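Local coordinates for protein caspase Nc subunit 1 (Drosophila melanogaster, PDB 2FP3) that cleaves proteins as an initiator cysteine protease of the caspase family and helps set off the caspase cascade that carries out apoptosis, at residues L50-M55 with K306-P311; V63-N68 with F130-M135; P228-T233 with D299-N304. The protein carries 2 engineered substitutions. All blocks are in the same frame, centred on the assembly; numbering follows the deposited sequence.

Contact 1 of 3, residues L50-M55 with K306-P311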
# COMPACT_ATOMS: atom_id res chain seq x y z
N LEU A 50 -6.78 6.41 -22.46
CA LEU A 50 -7.07 6.09 -21.08
C LEU A 50 -6.93 7.42 -20.33
O LEU A 50 -6.11 8.26 -20.70
CB LEU A 50 -6.06 5.06 -20.58
CG LEU A 50 -6.48 3.60 -20.35
CD1 LEU A 50 -7.45 3.10 -21.42
CD2 LEU A 50 -5.21 2.74 -20.30
N GLY A 51 -7.75 7.61 -19.29
CA GLY A 51 -7.68 8.83 -18.51
C GLY A 51 -6.61 8.80 -17.42
O GLY A 51 -5.85 7.83 -17.31
N THR A 52 -6.57 9.86 -16.62
CA THR A 52 -5.60 10.01 -15.54
C THR A 52 -6.26 10.48 -14.24
O THR A 52 -6.98 11.47 -14.24
CB THR A 52 -4.52 11.04 -15.93
OG1 THR A 52 -3.98 10.70 -17.22
CG2 THR A 52 -3.40 11.08 -14.90
N TYR A 53 -6.04 9.79 -13.13
CA TYR A 53 -6.65 10.22 -11.88
C TYR A 53 -6.06 11.56 -11.52
O TYR A 53 -4.85 11.78 -11.64
CB TYR A 53 -6.37 9.24 -10.74
CG TYR A 53 -7.06 7.90 -10.87
CD1 TYR A 53 -8.44 7.78 -10.71
CD2 TYR A 53 -6.32 6.75 -11.17
CE1 TYR A 53 -9.08 6.53 -10.84
CE2 TYR A 53 -6.93 5.52 -11.31
CZ TYR A 53 -8.31 5.40 -11.15
OH TYR A 53 -8.87 4.15 -11.31
N LYS A 54 -6.92 12.47 -11.07
CA LYS A 54 -6.48 13.80 -10.68
C LYS A 54 -5.53 13.73 -9.49
O LYS A 54 -5.85 13.15 -8.46
CB LYS A 54 -7.70 14.66 -10.34
CG LYS A 54 -7.39 16.15 -10.21
CD LYS A 54 -8.65 16.99 -9.90
CE LYS A 54 -9.07 16.87 -8.43
NZ LYS A 54 -8.03 17.43 -7.51
N MET A 55 -4.34 14.31 -9.66
CA MET A 55 -3.31 14.35 -8.63
C MET A 55 -2.58 15.69 -8.73
O MET A 55 -1.39 15.74 -9.03
CB MET A 55 -2.30 13.22 -8.84
CG MET A 55 -2.87 11.84 -8.63
SD MET A 55 -3.39 11.58 -6.94
CE MET A 55 -1.91 10.89 -6.21
N LYS A 306 -4.47 6.05 -15.49
CA LYS A 306 -3.09 6.06 -15.04
C LYS A 306 -3.01 6.81 -13.71
O LYS A 306 -3.79 7.75 -13.46
CB LYS A 306 -2.19 6.76 -16.06
CG LYS A 306 -2.20 6.15 -17.46
CD LYS A 306 -1.44 4.83 -17.55
CE LYS A 306 -1.57 4.26 -18.96
NZ LYS A 306 -0.85 2.98 -19.17
N LEU A 307 -2.08 6.40 -12.86
CA LEU A 307 -1.89 7.07 -11.59
C LEU A 307 -0.48 7.63 -11.49
O LEU A 307 0.48 6.89 -11.23
CB LEU A 307 -2.14 6.11 -10.41
CG LEU A 307 -1.85 6.76 -9.05
CD1 LEU A 307 -2.64 8.05 -8.94
CD2 LEU A 307 -2.21 5.84 -7.92
N TYR A 308 -0.35 8.93 -11.73
CA TYR A 308 0.93 9.61 -11.60
C TYR A 308 0.85 10.33 -10.26
O TYR A 308 -0.17 10.95 -9.95
CB TYR A 308 1.16 10.63 -12.72
CG TYR A 308 1.48 10.01 -14.05
CD1 TYR A 308 0.48 9.79 -15.00
CD2 TYR A 308 2.79 9.62 -14.36
CE1 TYR A 308 0.77 9.18 -16.22
CE2 TYR A 308 3.09 9.01 -15.59
CZ TYR A 308 2.08 8.80 -16.51
OH TYR A 308 2.36 8.22 -17.73
N PHE A 309 1.90 10.23 -9.46
CA PHE A 309 1.90 10.86 -8.15
C PHE A 309 2.32 12.33 -8.19
O PHE A 309 2.05 13.09 -7.25
CB PHE A 309 2.80 10.05 -7.20
CG PHE A 309 2.20 8.74 -6.76
CD1 PHE A 309 1.20 8.70 -5.79
CD2 PHE A 309 2.63 7.54 -7.32
CE1 PHE A 309 0.62 7.48 -5.40
CE2 PHE A 309 2.06 6.32 -6.93
CZ PHE A 309 1.05 6.30 -5.97
N ASN A 310 2.97 12.73 -9.29
CA ASN A 310 3.44 14.11 -9.46
C ASN A 310 4.05 14.62 -8.16
O ASN A 310 3.71 15.69 -7.67
CB ASN A 310 2.29 15.02 -9.88
CG ASN A 310 1.70 14.62 -11.22
OD1 ASN A 310 2.42 14.40 -12.19
ND2 ASN A 310 0.37 14.55 -11.29
N PRO A 311 4.99 13.86 -7.58
CA PRO A 311 5.56 14.36 -6.33
C PRO A 311 6.24 15.71 -6.44
O PRO A 311 6.97 15.98 -7.40
CB PRO A 311 6.53 13.25 -5.93
CG PRO A 311 7.06 12.82 -7.25
CD PRO A 311 5.82 12.78 -8.15
O HOH W 1 -2.41 11.12 -11.70
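M55 packs on L307 and F309, with its CG beside the carbonyl oxygen of Y308. That CG is anti to its own carbonyl carbon (chi1 -67°). Bends at the second and third torsions set SD and CE beside L307 CD1 and F309 CD1. M55 CG is 3.8 Å from L307 CD1. The methyl CE of M55 lies 3.8 Å from CD1 of F309, and the two side chains run side by side, pointing the same way. L307 CG in turn sits over one face of the F309 ring, toward its rim. Y53 presents a different surface: L307 CB comes to the edge of its ring, near the ring plane, at CD2. T52 reaches Y308 in the same manner, with its methyl CG2 at the edge of the tyrosine ring, 4.1 Å from CD1.

The contact holds the loop before strand 62-68 to the loop after strand 297-301. The two backbones run roughly the same way but form a single bridge, T52 with K306. K306 N donates to G51 O at 2.9 Å, and Y53 N donates to K306 O at 3.1 Å. Further along, a water lies between Y53 O and Y308 N. The chains are tied again by N310, whose ND2 gives a hydrogen bond to M55 O (3.1 Å, 162°). M55 O lies near the amide plane of N310, while ND2 is tilted from the carbonyl plane of M55. The OD1 of N310 accepts from H43 N. L307 and F309 also pack on L272 of helix 272-284. Backbone bonds and one amide thus fix the spacing of the two loops, while a thioether and hydrocarbon groups fill the buried side.

Contact 2 of 3, residues V63-N68 with F130-M135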
# COMPACT_ATOMS: atom_id res chain seq x y z
N VAL A 63 -3.72 10.14 1.14
CA VAL A 63 -3.77 9.69 2.53
C VAL A 63 -3.22 8.26 2.57
O VAL A 63 -3.62 7.40 1.78
CB VAL A 63 -5.22 9.65 3.08
CG1 VAL A 63 -5.24 8.87 4.39
CG2 VAL A 63 -5.76 11.07 3.31
N LEU A 64 -2.28 8.03 3.48
CA LEU A 64 -1.69 6.71 3.64
C LEU A 64 -2.05 6.15 5.00
O LEU A 64 -1.83 6.78 6.04
CB LEU A 64 -0.16 6.76 3.53
CG LEU A 64 0.53 5.52 4.12
CD1 LEU A 64 0.17 4.31 3.28
CD2 LEU A 64 2.05 5.70 4.15
N LEU A 65 -2.63 4.95 5.01
CA LEU A 65 -2.96 4.28 6.26
C LEU A 65 -1.90 3.19 6.33
O LEU A 65 -1.93 2.24 5.54
CB LEU A 65 -4.35 3.65 6.21
CG LEU A 65 -4.61 2.68 7.38
CD1 LEU A 65 -4.52 3.44 8.70
CD2 LEU A 65 -5.97 2.02 7.23
N MET A 66 -0.96 3.33 7.26
CA MET A 66 0.09 2.33 7.40
C MET A 66 -0.05 1.56 8.70
O MET A 66 0.01 2.14 9.77
CB MET A 66 1.47 2.99 7.36
CG MET A 66 2.55 2.03 6.91
SD MET A 66 4.12 2.28 7.72
CE MET A 66 4.59 3.86 7.10
N VAL A 67 -0.22 0.25 8.59
CA VAL A 67 -0.36 -0.59 9.78
C VAL A 67 0.72 -1.68 9.76
O VAL A 67 0.66 -2.62 8.97
CB VAL A 67 -1.76 -1.22 9.83
CG1 VAL A 67 -1.84 -2.22 10.97
CG2 VAL A 67 -2.81 -0.14 9.97
N ASN A 68 1.71 -1.54 10.63
CA ASN A 68 2.81 -2.50 10.72
C ASN A 68 2.71 -3.30 12.02
O ASN A 68 3.13 -2.83 13.08
CB ASN A 68 4.15 -1.75 10.67
CG ASN A 68 5.30 -2.63 10.19
OD1 ASN A 68 5.17 -3.85 10.11
ND2 ASN A 68 6.43 -2.00 9.88
N PHE A 130 -5.94 7.30 -2.09
CA PHE A 130 -5.84 6.53 -0.85
C PHE A 130 -4.95 5.30 -0.99
O PHE A 130 -5.14 4.48 -1.88
CB PHE A 130 -7.22 6.07 -0.39
CG PHE A 130 -7.19 5.29 0.89
CD1 PHE A 130 -7.19 5.94 2.12
CD2 PHE A 130 -7.08 3.90 0.86
CE1 PHE A 130 -7.08 5.22 3.31
CE2 PHE A 130 -6.97 3.16 2.05
CZ PHE A 130 -6.97 3.82 3.27
N VAL A 131 -3.97 5.18 -0.10
CA VAL A 131 -3.08 4.03 -0.10
C VAL A 131 -3.01 3.45 1.29
O VAL A 131 -2.76 4.16 2.27
CB VAL A 131 -1.64 4.41 -0.52
CG1 VAL A 131 -0.73 3.20 -0.40
CG2 VAL A 131 -1.62 4.92 -1.96
N MET A 132 -3.28 2.15 1.40
CA MET A 132 -3.18 1.50 2.70
C MET A 132 -2.11 0.43 2.58
O MET A 132 -2.05 -0.28 1.57
CB MET A 132 -4.51 0.84 3.11
CG MET A 132 -4.40 0.02 4.42
SD MET A 132 -5.83 -1.04 4.85
CE MET A 132 -5.70 -2.32 3.63
N VAL A 133 -1.24 0.34 3.57
CA VAL A 133 -0.22 -0.69 3.56
C VAL A 133 -0.32 -1.43 4.88
O VAL A 133 -0.06 -0.87 5.95
CB VAL A 133 1.21 -0.12 3.42
CG1 VAL A 133 2.21 -1.26 3.37
CG2 VAL A 133 1.32 0.70 2.14
N LEU A 134 -0.74 -2.69 4.80
CA LEU A 134 -0.88 -3.53 5.97
C LEU A 134 0.24 -4.55 5.95
O LEU A 134 0.34 -5.35 5.02
CB LEU A 134 -2.24 -4.24 5.97
CG LEU A 134 -2.47 -5.28 7.07
CD1 LEU A 134 -2.37 -4.62 8.45
CD2 LEU A 134 -3.84 -5.92 6.90
N MET A 135 1.09 -4.51 6.97
CA MET A 135 2.20 -5.44 7.05
C MET A 135 2.04 -6.35 8.26
O MET A 135 2.15 -5.90 9.40
CB MET A 135 3.51 -4.66 7.13
CG MET A 135 3.76 -3.86 5.88
SD MET A 135 5.04 -2.64 6.04
CE MET A 135 4.23 -1.44 7.13
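L64 drops one methyl, CD1, into the hollow between V131 and V133. Its first torsion brings CG beside the carbonyl carbon (chi1 162°), and the second turns CD1 toward the neighbouring strand (chi2 66°). CD1 meets V131 CG1 at 3.9 Å and V133 CG2 at 4.0 Å. The next hollow on this face is filled from the opposite strand. M135 sends its CE methyl between M66 and N68, to 3.5 Å from N68 CG and 3.8 Å from M66 SD. The side chains of M135 and N68 cross obliquely, and CE also touches CB and ND2 of N68. Helix 82-95 covers this face, with L89 touching both M66 and V133.

On the other face the fit is more often neighbour to neighbour. F130 is the large bump. Its ring spans from V63 to L65, with CZ 3.9 Å from L65 CB and CD1 4.2 Å from V63 CG1. L65 and M132 then lie side by side, pointing the same way, with L65 CD2 against M132 CG. V67 and L134 pair likewise, CG1 to CD1 at 3.5 Å. F181 of strand 177-181 packs on M132 and L134.

The backbones make a regular parallel ladder from V63–F130 to N68–M135, with an angle of 8° between segments 63-68 and 130-135. Five hydrogen bonds alternate in direction, from V131 N to V63 O at one end to M135 N to V67 O at the other. The pair belongs to the central sheet of the caspase fold. S86, A82 and R79 satisfy the N68 amide. The ladder pairs the facing backbone groups, and strand 98-103 takes those of L64 and M66. Apart from N68, the side chains packing both faces are hydrocarbon or sulfur-bearing.

Contact 3 of 3, residues P228-T233 with D299-N304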
# COMPACT_ATOMS: atom_id res chain seq x y z
N PRO A 228 -21.53 -6.66 -4.38
CA PRO A 228 -20.85 -5.73 -5.28
C PRO A 228 -19.33 -5.85 -5.35
O PRO A 228 -18.69 -6.44 -4.48
CB PRO A 228 -21.31 -4.37 -4.78
CG PRO A 228 -22.73 -4.65 -4.42
CD PRO A 228 -22.63 -5.97 -3.67
N SER A 229 -18.76 -5.26 -6.40
CA SER A 229 -17.32 -5.28 -6.64
C SER A 229 -16.66 -3.93 -6.40
O SER A 229 -17.33 -2.91 -6.22
CB SER A 229 -17.07 -5.73 -8.09
OG SER A 229 -15.71 -5.54 -8.45
N LEU A 230 -15.33 -3.92 -6.41
CA LEU A 230 -14.55 -2.71 -6.20
C LEU A 230 -14.27 -2.01 -7.52
O LEU A 230 -14.37 -2.59 -8.60
CB LEU A 230 -13.22 -3.04 -5.52
CG LEU A 230 -13.35 -3.66 -4.13
CD1 LEU A 230 -12.00 -4.15 -3.64
CD2 LEU A 230 -13.92 -2.62 -3.18
N ALA A 231 -13.93 -0.73 -7.44
CA ALA A 231 -13.61 0.03 -8.64
C ALA A 231 -12.41 0.88 -8.29
O ALA A 231 -12.13 1.09 -7.11
CB ALA A 231 -14.77 0.91 -9.05
N ASP A 232 -11.70 1.33 -9.32
CA ASP A 232 -10.54 2.18 -9.11
C ASP A 232 -9.64 1.65 -7.98
O ASP A 232 -9.15 2.42 -7.15
CB ASP A 232 -11.03 3.58 -8.78
CG ASP A 232 -11.98 4.11 -9.83
OD1 ASP A 232 -11.52 4.52 -10.91
OD2 ASP A 232 -13.20 4.11 -9.58
N THR A 233 -9.42 0.35 -7.97
CA THR A 233 -8.62 -0.22 -6.91
C THR A 233 -7.52 -1.17 -7.37
O THR A 233 -7.69 -1.93 -8.31
CB THR A 233 -9.52 -0.98 -5.91
OG1 THR A 233 -10.56 -0.12 -5.45
CG2 THR A 233 -8.70 -1.47 -4.72
N ASP A 299 -3.75 -7.01 -8.41
CA ASP A 299 -5.00 -7.16 -9.14
C ASP A 299 -5.55 -5.79 -9.51
O ASP A 299 -5.64 -4.89 -8.66
CB ASP A 299 -6.07 -7.87 -8.31
CG ASP A 299 -5.59 -9.14 -7.68
OD1 ASP A 299 -4.79 -9.87 -8.32
OD2 ASP A 299 -6.02 -9.42 -6.55
N ASN A 300 -5.93 -5.65 -10.77
CA ASN A 300 -6.50 -4.40 -11.26
C ASN A 300 -8.02 -4.57 -11.22
O ASN A 300 -8.58 -5.30 -12.04
CB ASN A 300 -6.03 -4.13 -12.69
CG ASN A 300 -6.38 -2.74 -13.15
OD1 ASN A 300 -7.49 -2.28 -12.92
ND2 ASN A 300 -5.44 -2.07 -13.81
N LEU A 301 -8.67 -3.91 -10.26
CA LEU A 301 -10.12 -4.00 -10.14
C LEU A 301 -10.73 -2.71 -10.68
O LEU A 301 -11.01 -1.77 -9.94
CB LEU A 301 -10.52 -4.18 -8.68
CG LEU A 301 -9.80 -5.28 -7.88
CD1 LEU A 301 -10.36 -5.34 -6.46
CD2 LEU A 301 -10.00 -6.61 -8.58
N GLY A 302 -10.93 -2.67 -11.99
CA GLY A 302 -11.48 -1.48 -12.59
C GLY A 302 -10.60 -0.26 -12.36
O GLY A 302 -11.10 0.86 -12.37
N PHE A 303 -9.30 -0.45 -12.11
CA PHE A 303 -8.38 0.68 -11.92
C PHE A 303 -8.01 1.03 -13.37
O PHE A 303 -6.94 0.68 -13.86
CB PHE A 303 -7.15 0.20 -11.14
CG PHE A 303 -6.20 1.31 -10.72
CD1 PHE A 303 -5.13 1.70 -11.54
CD2 PHE A 303 -6.33 1.92 -9.47
CE1 PHE A 303 -4.21 2.66 -11.11
CE2 PHE A 303 -5.41 2.89 -9.03
CZ PHE A 303 -4.35 3.26 -9.85
N ASN A 304 -8.90 1.75 -14.04
CA ASN A 304 -8.72 2.03 -15.45
C ASN A 304 -8.06 3.30 -15.95
O ASN A 304 -8.05 3.56 -17.15
CB ASN A 304 -10.07 1.81 -16.14
CG ASN A 304 -10.64 0.41 -15.86
OD1 ASN A 304 -9.89 -0.57 -15.79
ND2 ASN A 304 -11.95 0.33 -15.69
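L301 N gives the firm bond of this contact, to T233 O at 2.9 Å and nearly straight at the acceptor. The bonds running the other way are weaker. T233 N gives L301 O a weak hydrogen bond at 3.3 Å. A231 CA makes a C-H...O contact with the same L301 O at 3.4 Å. D232 N is nearer still to L301 O, at 3.2 Å, but the angle is poor and no bond is made there. Its weak bond goes to G302 O at 3.1 Å.

D232 and T233 both stand opposite L301, which makes a G1 beta bulge where strand 233-237 begins its antiparallel pairing with strand 297-301. D232 has positive phi, as the first residue of this bulge does. The hydroxyl of T233 turns back within its own segment and donates to A231 O at 2.6 Å, from above the carbonyl plane. K177 NZ also binds that oxygen.

Beyond L301 the chain leaves the sheet. N300 OD1 accepts from F303 N in an Asx motif, and N300 ND2 returns a bond to F303 O. F303 is the centre of an inverse gamma turn. Its CG is anti to the backbone N (chi1 -172°), and the ring turns its edge to T233 N and to D232 C, the latter 3.6 Å from CD2. L230 and L301 meet through their CD1 methyls, 3.5 Å apart, and F164 packs on L230.

In the fold
Contacts 2 and 3 belong to the same sheet, with centres 18 Å apart and no direct touch. Contact 2 lies near the centre of the chain, and contact 3 lies where strand 233-237 meets strand 297-301. Contact 1 joins the loops before the first strand and after the last, so it brackets both along the chain. It touches contact 3: Y53 OH lies 2.7 Å from D232 OD1, probably hydrogen-bonded, and the rings of Y53 and F303 meet. The active site is probably formed by H137 and position 184, here the engineered A184. The M135 side chain is about 9 Å from H137; those of L134 and D299 are about 9 and 10 Å from A184. Contact 1 lies away from these residues.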